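Local coordinates for protein acetyltransferase, GNAT family (Bacillus anthracis str. Sterne, PDB 3FBU) that binds coenzyme A and probably transfers the acetyl group of acetyl-CoA to an acceptor, as other GNAT-family enzymes do, at residues 29-32 with 38-41; 88-93 with 101-106; 120-125 with 138-143. One frame throughout, in Å; residues are numbered along the deposited sequence.

Contact 1: 29-32 with 38-41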
loop_
_atom_site.group_PDB
_atom_site.type_symbol
_atom_site.label_atom_id
_atom_site.label_comp_id
_atom_site.label_asym_id
_atom_site.label_seq_id
_atom_site.Cartn_x
_atom_site.Cartn_y
_atom_site.Cartn_z
ATOM N N ASP A 29 7.241 5.877 -9.700
ATOM C CA ASP A 29 6.275 5.124 -8.928
ATOM C C ASP A 29 4.896 5.770 -9.035
ATOM O O ASP A 29 3.906 5.066 -9.219
ATOM C CB ASP A 29 6.693 5.014 -7.465
ATOM C CG ASP A 29 7.893 4.084 -7.274
ATOM O OD1 ASP A 29 8.048 3.129 -8.090
ATOM O OD2 ASP A 29 8.674 4.312 -6.313
ATOM N N VAL A 30 4.833 7.101 -8.964
ATOM C CA VAL A 30 3.553 7.807 -9.110
ATOM C C VAL A 30 2.899 7.548 -10.467
ATOM O O VAL A 30 1.698 7.331 -10.537
ATOM C CB VAL A 30 3.700 9.334 -8.904
ATOM C CG1 VAL A 30 2.379 10.068 -9.265
ATOM C CG2 VAL A 30 4.137 9.621 -7.476
ATOM N N MET A 31 3.691 7.568 -11.535
ATOM C CA MET A 31 3.171 7.529 -12.902
ATOM C C MET A 31 3.171 6.116 -13.529
ATOM O O MET A 31 2.901 5.971 -14.709
ATOM C CB MET A 31 3.941 8.536 -13.774
ATOM C CG MET A 31 3.940 9.962 -13.201
ATOM S SD MET A 31 2.306 10.786 -13.231
ATOM C CE MET A 31 2.304 11.512 -14.853
ATOM N N LYS A 32 3.412 5.097 -12.712
ATOM C CA LYS A 32 3.377 3.676 -13.126
ATOM C C LYS A 32 2.132 3.306 -13.945
ATOM O O LYS A 32 2.246 2.653 -14.986
ATOM C CB LYS A 32 3.475 2.800 -11.865
ATOM C CG LYS A 32 2.965 1.362 -11.983
ATOM C CD LYS A 32 4.057 0.388 -12.313
ATOM C CE LYS A 32 3.541 -1.056 -12.272
ATOM N NZ LYS A 32 4.538 -1.969 -12.892
ATOM N N VAL A 38 6.470 8.799 -16.888
ATOM C CA VAL A 38 7.036 9.984 -16.259
ATOM C C VAL A 38 7.086 11.174 -17.203
ATOM O O VAL A 38 7.359 11.024 -18.406
ATOM C CB VAL A 38 8.435 9.684 -15.693
ATOM C CG1 VAL A 38 9.175 10.961 -15.367
ATOM C CG2 VAL A 38 8.310 8.808 -14.473
ATOM N N PHE A 39 6.786 12.349 -16.648
ATOM C CA PHE A 39 6.864 13.622 -17.364
ATOM C C PHE A 39 8.269 14.223 -17.253
ATOM O O PHE A 39 8.886 14.181 -16.196
ATOM C CB PHE A 39 5.923 14.658 -16.745
ATOM C CG PHE A 39 4.471 14.504 -17.107
ATOM C CD1 PHE A 39 3.957 13.330 -17.645
ATOM C CD2 PHE A 39 3.597 15.562 -16.856
ATOM C CE1 PHE A 39 2.580 13.229 -17.942
ATOM C CE2 PHE A 39 2.247 15.468 -17.129
ATOM C CZ PHE A 39 1.732 14.309 -17.696
ATOM N N THR A 40 8.737 14.811 -18.341
ATOM C CA THR A 40 9.867 15.748 -18.304
ATOM C C THR A 40 9.342 17.094 -17.792
ATOM O O THR A 40 8.133 17.290 -17.697
ATOM C CB THR A 40 10.441 15.955 -19.715
ATOM O OG1 THR A 40 9.461 16.603 -20.534
ATOM C CG2 THR A 40 10.835 14.603 -20.331
ATOM N N GLU A 41 10.238 18.021 -17.474
ATOM C CA GLU A 41 9.832 19.364 -17.074
ATOM C C GLU A 41 8.976 20.027 -18.147
ATOM O O GLU A 41 7.960 20.652 -17.815
ATOM C CB GLU A 41 11.042 20.263 -16.748
ATOM C CG GLU A 41 11.668 19.961 -15.411
ATOM C CD GLU A 41 12.741 20.973 -15.011
ATOM O OE1 GLU A 41 12.998 21.927 -15.780
ATOM O OE2 GLU A 41 13.303 20.801 -13.912
#
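Met-31 reaches across to Val-38 and Phe-39 within the loop that joins helices 18-25 and 41-50 of this GNAT-type acetyltransferase, from the third position of a type I beta turn running from Asp-29 to Lys-32. The contact between the two segments is apolar. Its main element is a CH-pi interaction: the Met-31 CE methyl sits over one face of the Phe-39 ring, 3.9 Å from the ring centroid and 27° off the ring normal, displaced toward the rim that carries CD1 and CE1. The methionine bends at both chi2 (-69°) and chi3 (-87°), and these two bends carry the methyl onto the ring, the two side chains crossing at about a right angle. A looser aliphatic contact lies nearer the backbone, where Met-31 CB and Val-38 CG2 are 4.4 Å apart. Polar contacts lie around this patch. The backbone of Phe-39 is hydrogen-bonded to that of Thr-25 in helix 18-25, and Thr-40 N-caps helix 41-50. Asp-29 OD1 forms a salt bridge with Lys-16 NZ of the second subunit, so the turn also takes part in the dimer interface. The closest approach across the loop is between Met-31 CE and Phe-39 CE1, at 3.5 Å.

Contact 2: 88-93 with 101-106. With COA (coenzyme A), chain C.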
loop_
_atom_site.group_PDB
_atom_site.type_symbol
_atom_site.label_atom_id
_atom_site.label_comp_id
_atom_site.label_asym_id
_atom_site.label_seq_id
_atom_site.Cartn_x
_atom_site.Cartn_y
_atom_site.Cartn_z
ATOM N N TRP A 88 -7.327 10.923 -10.342
ATOM C CA TRP A 88 -6.559 11.583 -9.285
ATOM C C TRP A 88 -5.106 11.182 -9.396
ATOM O O TRP A 88 -4.821 10.032 -9.660
ATOM C CB TRP A 88 -7.103 11.153 -7.909
ATOM C CG TRP A 88 -7.680 9.774 -7.898
ATOM C CD1 TRP A 88 -7.010 8.585 -7.904
ATOM C CD2 TRP A 88 -9.065 9.448 -7.917
ATOM N NE1 TRP A 88 -7.906 7.527 -7.915
ATOM C CE2 TRP A 88 -9.174 8.032 -7.919
ATOM C CE3 TRP A 88 -10.230 10.213 -7.939
ATOM C CZ2 TRP A 88 -10.395 7.386 -7.967
ATOM C CZ3 TRP A 88 -11.432 9.570 -7.976
ATOM C CH2 TRP A 88 -11.515 8.177 -7.975
ATOM N N VAL A 89 -4.197 12.135 -9.173
ATOM C CA VAL A 89 -2.763 11.871 -9.090
ATOM C C VAL A 89 -2.218 12.784 -7.982
ATOM O O VAL A 89 -2.412 14.007 -8.037
ATOM C CB VAL A 89 -2.022 12.188 -10.408
ATOM C CG1 VAL A 89 -0.527 11.793 -10.299
ATOM C CG2 VAL A 89 -2.748 11.514 -11.670
ATOM N N PHE A 90 -1.568 12.173 -6.991
ATOM C CA PHE A 90 -1.161 12.879 -5.779
ATOM C C PHE A 90 0.321 12.667 -5.512
ATOM O O PHE A 90 0.952 11.751 -6.053
ATOM C CB PHE A 90 -2.009 12.441 -4.569
ATOM C CG PHE A 90 -3.317 13.162 -4.472
ATOM C CD1 PHE A 90 -4.316 12.925 -5.397
ATOM C CD2 PHE A 90 -3.550 14.069 -3.481
ATOM C CE1 PHE A 90 -5.487 13.600 -5.336
ATOM C CE2 PHE A 90 -4.731 14.731 -3.408
ATOM C CZ PHE A 90 -5.709 14.498 -4.335
ATOM N N ASN A 91 0.862 13.583 -4.729
ATOM C CA ASN A 91 2.235 13.581 -4.281
ATOM C C ASN A 91 2.372 12.567 -3.155
ATOM O O ASN A 91 1.655 12.676 -2.146
ATOM C CB ASN A 91 2.599 14.992 -3.786
ATOM C CG ASN A 91 4.064 15.143 -3.414
ATOM O OD1 ASN A 91 4.683 14.241 -2.846
ATOM N ND2 ASN A 91 4.629 16.311 -3.727
ATOM N N PRO A 92 3.280 11.602 -3.315
ATOM C CA PRO A 92 3.486 10.538 -2.313
ATOM C C PRO A 92 3.798 11.053 -0.907
ATOM O O PRO A 92 3.527 10.350 0.059
ATOM C CB PRO A 92 4.679 9.748 -2.834
ATOM C CG PRO A 92 4.968 10.210 -4.192
ATOM C CD PRO A 92 4.164 11.456 -4.489
ATOM N N LYS A 93 4.353 12.259 -0.785
ATOM C CA LYS A 93 4.538 12.841 0.559
ATOM C C LYS A 93 3.237 12.939 1.317
ATOM O O LYS A 93 3.242 13.010 2.554
ATOM C CB LYS A 93 5.145 14.227 0.504
ATOM C CG LYS A 93 6.540 14.243 0.007
ATOM C CD LYS A 93 6.985 15.670 -0.205
ATOM C CE LYS A 93 8.347 15.730 -0.862
ATOM N NZ LYS A 93 9.385 15.002 -0.075
ATOM N N SER A 101 -9.465 10.959 -1.414
ATOM C CA SER A 101 -10.885 10.646 -1.223
ATOM C C SER A 101 -11.697 11.884 -0.875
ATOM O O SER A 101 -12.808 12.056 -1.381
ATOM C CB SER A 101 -11.083 9.567 -0.152
ATOM O OG SER A 101 -10.286 8.422 -0.471
ATOM N N GLU A 102 -11.132 12.759 -0.054
ATOM C CA GLU A 102 -11.799 14.014 0.314
ATOM C C GLU A 102 -12.011 14.885 -0.917
ATOM O O GLU A 102 -13.101 15.388 -1.128
ATOM C CB GLU A 102 -11.008 14.773 1.420
ATOM C CG GLU A 102 -11.604 16.133 1.744
ATOM C CD GLU A 102 -10.874 16.871 2.893
ATOM O OE1 GLU A 102 -10.153 16.222 3.661
ATOM O OE2 GLU A 102 -11.016 18.100 2.982
ATOM N N ALA A 103 -10.974 15.016 -1.754
ATOM C CA ALA A 103 -11.070 15.835 -2.956
ATOM C C ALA A 103 -12.054 15.236 -3.958
ATOM O O ALA A 103 -12.847 15.968 -4.566
ATOM C CB ALA A 103 -9.701 16.002 -3.593
ATOM N N ALA A 104 -12.001 13.911 -4.113
ATOM C CA ALA A 104 -12.836 13.222 -5.103
ATOM C C ALA A 104 -14.276 13.234 -4.657
ATOM O O ALA A 104 -15.148 13.441 -5.478
ATOM C CB ALA A 104 -12.349 11.787 -5.336
ATOM N N GLN A 105 -14.532 13.071 -3.358
ATOM C CA GLN A 105 -15.905 13.175 -2.810
ATOM C C GLN A 105 -16.512 14.547 -3.118
ATOM O O GLN A 105 -17.648 14.663 -3.591
ATOM C CB GLN A 105 -15.922 12.883 -1.290
ATOM C CG GLN A 105 -17.316 12.818 -0.624
ATOM C CD GLN A 105 -17.262 12.358 0.841
ATOM O OE1 GLN A 105 -16.190 11.989 1.367
ATOM N NE2 GLN A 105 -18.427 12.376 1.515
ATOM N N ALA A 106 -15.729 15.583 -2.854
ATOM C CA ALA A 106 -16.117 16.963 -3.119
ATOM C C ALA A 106 -16.389 17.226 -4.597
ATOM O O ALA A 106 -17.309 17.958 -4.938
ATOM C CB ALA A 106 -15.027 17.914 -2.601
HETATM N N1A COA C . -2.828 -1.792 -0.270
HETATM C C2A COA C . -4.117 -1.702 0.190
HETATM N N3A COA C . -4.659 -0.480 0.486
HETATM C C4A COA C . -3.904 0.638 0.307
HETATM C C5A COA C . -2.602 0.569 -0.159
HETATM C C6A COA C . -2.057 -0.674 -0.472
HETATM N N6A COA C . -0.817 -0.785 -0.953
HETATM N N7A COA C . -2.123 1.818 -0.227
HETATM C C8A COA C . -3.073 2.678 0.193
HETATM N N9A COA C . -4.185 1.952 0.535
HETATM C C1B COA C . -5.521 2.433 0.906
HETATM C C2B COA C . -5.516 3.352 2.130
HETATM O O2B COA C . -5.505 2.621 3.350
HETATM C C3B COA C . -6.804 4.106 1.884
HETATM O O3B COA C . -7.920 3.348 2.326
HETATM P P3B COA C . -8.566 3.480 3.805
HETATM O O7A COA C . -9.902 2.813 3.856
HETATM O O8A COA C . -7.591 2.867 4.776
HETATM O O9A COA C . -8.725 4.962 4.068
HETATM C C4B COA C . -6.856 4.246 0.355
HETATM O O4B COA C . -6.083 3.194 -0.155
HETATM C C5B COA C . -6.275 5.563 -0.144
HETATM O O5B COA C . -7.168 6.589 0.244
HETATM P P1A COA C . -6.682 8.111 0.320
HETATM O O1A COA C . -5.829 8.299 1.562
HETATM O O2A COA C . -7.858 9.004 0.270
HETATM O O3A COA C . -5.838 8.246 -1.040
HETATM P P2A COA C . -4.446 9.038 -1.233
HETATM O O4A COA C . -4.621 10.461 -0.761
HETATM O O5A COA C . -3.327 8.241 -0.555
HETATM O O6A COA C . -4.291 8.959 -2.840
HETATM C CBP COA C . -3.995 7.914 -4.967
HETATM C CCP COA C . -4.645 7.805 -3.586
HETATM C CDP COA C . -4.439 9.278 -5.525
HETATM C CEP COA C . -4.552 6.719 -5.744
HETATM C CAP COA C . -2.452 7.830 -4.832
HETATM O OAP COA C . -2.038 6.548 -4.384
HETATM C C9P COA C . -1.736 8.070 -6.126
HETATM O O9P COA C . -1.571 9.353 -6.591
HETATM N N8P COA C . -1.341 7.035 -6.874
HETATM C C7P COA C . -0.491 7.226 -8.048
HETATM C C6P COA C . -1.242 7.774 -9.249
HETATM C C5P COA C . -2.353 6.826 -9.699
HETATM O O5P COA C . -2.152 5.613 -9.934
HETATM N N4P COA C . -3.532 7.390 -9.862
HETATM C C3P COA C . -4.729 6.594 -10.164
HETATM C C2P COA C . -4.884 6.226 -11.623
HETATM S S1P COA C . -6.488 5.420 -11.914
#
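Trp-88 and Phe-90, on the same side of strand 83-90, meet two consecutive alanines of helix 99-114. The methyl CB of Ala-104 lies 3.6 Å from Trp-88 CZ3, on the benzo part of the indole, while CB of Ala-103 approaches the edge of the Phe-90 ring, 4.3 Å from CZ. Both aromatic side chains also touch coenzyme A, whose methyl CDP packs against Trp-88 CD1 and Phe-90 CD1. For Trp-88 this double contact goes with an unusual chi1 of 30°, which places CG between the backbone N and the carbonyl carbon. The backbone of the strand binds the pantetheine arm in a sheet-like manner: coenzyme A N4P donates to Trp-88 O (2.9 Å), and Phe-90 N donates to coenzyme A O9P (2.8 Å). From the helix, Ser-101 grips the pyrophosphate oxygen O2A twice, through its N at 3.0 Å and its OG at 2.6 Å. Farther out, Trp-88 NE1 is hydrogen-bonded to Ser-131 OG, which helps fix the turn of the indole, and Leu-8 and Ile-10 pack on Ala-103. Asn-96, Gly-98 and Ala-100 add further backbone N-H groups to coenzyme A. Strand, pyrophosphate-binding loop and helix N-terminal turn together form the characteristic acetyl-CoA site of the GNAT fold, within a beta-alpha-beta unit.

Contact 3: 120-125 with 138-143; sequences IIATCQ and IGMRRE
Within segment 138-143, Arg-141 NH1 donates to Glu-143 OE2 at 2.9 Å in a salt bridge, with an N-H...acceptor angle of 161°. The carboxylate oxygen lies near the guanidinium plane but is met on its anti side. Each partner has a second ion pair, Arg-141 NE with Glu-168 and Glu-143 OE1 with Arg-119, so the charges form a chain beside the strand. Between the segments the contact is carried by Met-140. Its chain is extended at chi2 (-178°) and bends at chi3 (83°), which lays CE along the strand backbone, in van der Waals contact with Ile-120 O at 3.4 Å, and 3.7 Å from Ala-122 N and 3.9 Å from Ala-122 CB. Gly-139 comes just before, ending helix 129-137 in a Schellman motif whose positive phi turns the chain toward strand 141-152. Ile-120 and Ala-122 also pack on Ile-86 of the neighbouring strand. The segments are not adjacent strands, since 155-165 runs between 119-124 and 141-152. What joins the two segments is van der Waals contact of the Met-140 side chain, chiefly its methyl, while the ion pair of Glu-143 with Arg-119 bridges the same two strands next to it.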
loop_
_atom_site.group_PDB
_atom_site.type_symbol
_atom_site.label_atom_id
_atom_site.label_comp_id
_atom_site.label_asym_id
_atom_site.label_seq_id
_atom_site.Cartn_x
_atom_site.Cartn_y
_atom_site.Cartn_z
ATOM N N ILE A 120 -20.990 9.480 -13.090
ATOM C CA ILE A 120 -19.549 9.710 -13.092
ATOM C C ILE A 120 -18.871 8.326 -13.006
ATOM O O ILE A 120 -19.296 7.456 -12.226
ATOM C CB ILE A 120 -19.085 10.660 -11.970
ATOM C CG1 ILE A 120 -19.724 12.065 -12.129
ATOM C CG2 ILE A 120 -17.562 10.769 -11.944
ATOM C CD1 ILE A 120 -19.584 12.968 -10.852
ATOM N N ILE A 121 -17.853 8.123 -13.841
ATOM C CA ILE A 121 -17.170 6.846 -13.920
ATOM C C ILE A 121 -15.689 7.052 -13.650
ATOM O O ILE A 121 -15.164 8.177 -13.747
ATOM C CB ILE A 121 -17.391 6.165 -15.317
ATOM C CG1 ILE A 121 -16.641 6.892 -16.459
ATOM C CG2 ILE A 121 -18.927 6.024 -15.615
ATOM C CD1 ILE A 121 -15.185 6.368 -16.709
ATOM N N ALA A 122 -15.024 5.949 -13.359
ATOM C CA ALA A 122 -13.581 5.911 -13.163
ATOM C C ALA A 122 -13.073 4.511 -13.533
ATOM O O ALA A 122 -13.814 3.511 -13.453
ATOM C CB ALA A 122 -13.172 6.280 -11.726
ATOM N N THR A 123 -11.808 4.441 -13.934
ATOM C CA THR A 123 -11.198 3.166 -14.256
ATOM C C THR A 123 -9.839 3.058 -13.592
ATOM O O THR A 123 -9.205 4.087 -13.268
ATOM C CB THR A 123 -10.974 2.967 -15.773
ATOM O OG1 THR A 123 -10.098 3.971 -16.268
ATOM C CG2 THR A 123 -12.286 3.038 -16.515
ATOM N N CYS A 124 -9.420 1.829 -13.370
ATOM C CA CYS A 124 -8.041 1.589 -12.958
ATOM C C CYS A 124 -7.642 0.135 -13.131
ATOM O O CYS A 124 -8.473 -0.736 -13.345
ATOM C CB CYS A 124 -7.809 2.015 -11.520
ATOM S SG CYS A 124 -8.558 0.933 -10.350
ATOM N N GLN A 125 -6.343 -0.113 -13.044
ATOM C CA GLN A 125 -5.829 -1.480 -13.043
ATOM C C GLN A 125 -6.134 -2.149 -11.705
ATOM O O GLN A 125 -6.033 -1.501 -10.659
ATOM C CB GLN A 125 -4.320 -1.477 -13.289
ATOM C CG GLN A 125 -3.950 -1.449 -14.758
ATOM C CD GLN A 125 -4.450 -0.212 -15.450
ATOM O OE1 GLN A 125 -3.965 0.889 -15.189
ATOM N NE2 GLN A 125 -5.435 -0.376 -16.350
ATOM N N ILE A 138 -15.636 6.675 -1.852
ATOM C CA ILE A 138 -16.482 7.784 -2.231
ATOM C C ILE A 138 -17.852 7.341 -2.774
ATOM O O ILE A 138 -18.661 8.174 -3.177
ATOM C CB ILE A 138 -15.736 8.759 -3.234
ATOM C CG1 ILE A 138 -15.492 8.098 -4.594
ATOM C CG2 ILE A 138 -14.453 9.310 -2.588
ATOM C CD1 ILE A 138 -14.673 8.943 -5.548
ATOM N N GLY A 139 -18.123 6.038 -2.768
ATOM C CA GLY A 139 -19.470 5.542 -3.047
ATOM C C GLY A 139 -19.668 4.929 -4.429
ATOM O O GLY A 139 -20.777 4.582 -4.791
ATOM N N MET A 140 -18.583 4.770 -5.180
ATOM C CA MET A 140 -18.669 4.188 -6.516
ATOM C C MET A 140 -18.805 2.662 -6.443
ATOM O O MET A 140 -18.329 2.003 -5.499
ATOM C CB MET A 140 -17.484 4.631 -7.405
ATOM C CG MET A 140 -17.206 6.155 -7.460
ATOM S SD MET A 140 -15.799 6.628 -8.603
ATOM C CE MET A 140 -16.751 6.634 -10.147
ATOM N N ARG A 141 -19.485 2.111 -7.444
ATOM C CA ARG A 141 -19.726 0.694 -7.547
ATOM C C ARG A 141 -18.873 0.114 -8.670
ATOM O O ARG A 141 -18.829 0.694 -9.749
ATOM C CB ARG A 141 -21.160 0.450 -7.934
ATOM C CG ARG A 141 -22.185 0.681 -6.862
ATOM C CD ARG A 141 -23.605 0.663 -7.401
ATOM N NE ARG A 141 -23.874 1.830 -8.240
ATOM C CZ ARG A 141 -23.877 1.801 -9.574
ATOM N NH1 ARG A 141 -23.652 0.665 -10.244
ATOM N NH2 ARG A 141 -24.096 2.909 -10.243
ATOM N N ARG A 142 -18.258 -1.037 -8.432
ATOM C CA ARG A 142 -17.551 -1.755 -9.501
ATOM C C ARG A 142 -18.590 -2.374 -10.467
ATOM O O ARG A 142 -19.370 -3.276 -10.089
ATOM C CB ARG A 142 -16.586 -2.818 -8.957
ATOM C CG ARG A 142 -15.850 -3.527 -10.049
ATOM C CD ARG A 142 -14.901 -4.632 -9.561
ATOM N NE ARG A 142 -13.972 -4.159 -8.534
ATOM C CZ ARG A 142 -13.239 -4.972 -7.750
ATOM N NH1 ARG A 142 -13.331 -6.300 -7.859
ATOM N NH2 ARG A 142 -12.423 -4.455 -6.847
ATOM N N GLU A 143 -18.621 -1.865 -11.694
ATOM C CA GLU A 143 -19.563 -2.330 -12.724
ATOM C C GLU A 143 -18.920 -3.252 -13.773
ATOM O O GLU A 143 -19.611 -4.031 -14.460
ATOM C CB GLU A 143 -20.157 -1.137 -13.420
ATOM C CG GLU A 143 -21.153 -0.372 -12.562
ATOM C CD GLU A 143 -21.944 0.622 -13.388
ATOM O OE1 GLU A 143 -21.407 1.120 -14.391
ATOM O OE2 GLU A 143 -23.108 0.926 -13.031
#

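How the contacts relate
From the N terminus, contact 1 closes residues 33-37 within the loop between helices 18-25 and 41-50. Contact 2 then closes the connection from strand 83-90 into helix 99-114, and contact 3 spans helix 129-137, from strand 119-124 to the start of strand 141-152. The three follow in series, neither nested nor crossed. Contacts 1 and 2 touch through Val-30, whose CG2 lies 3.4 Å from Pro-92 CG. Contacts 2 and 3 meet where Ile-138 packs on helix 99-114, its CD1 3.7 Å from Ala-104 CB, and strands 83-90 and 119-124 are neighbours in the sheet. Contacts 1 and 3 do not touch. Each includes at least one residue of the coenzyme A pocket.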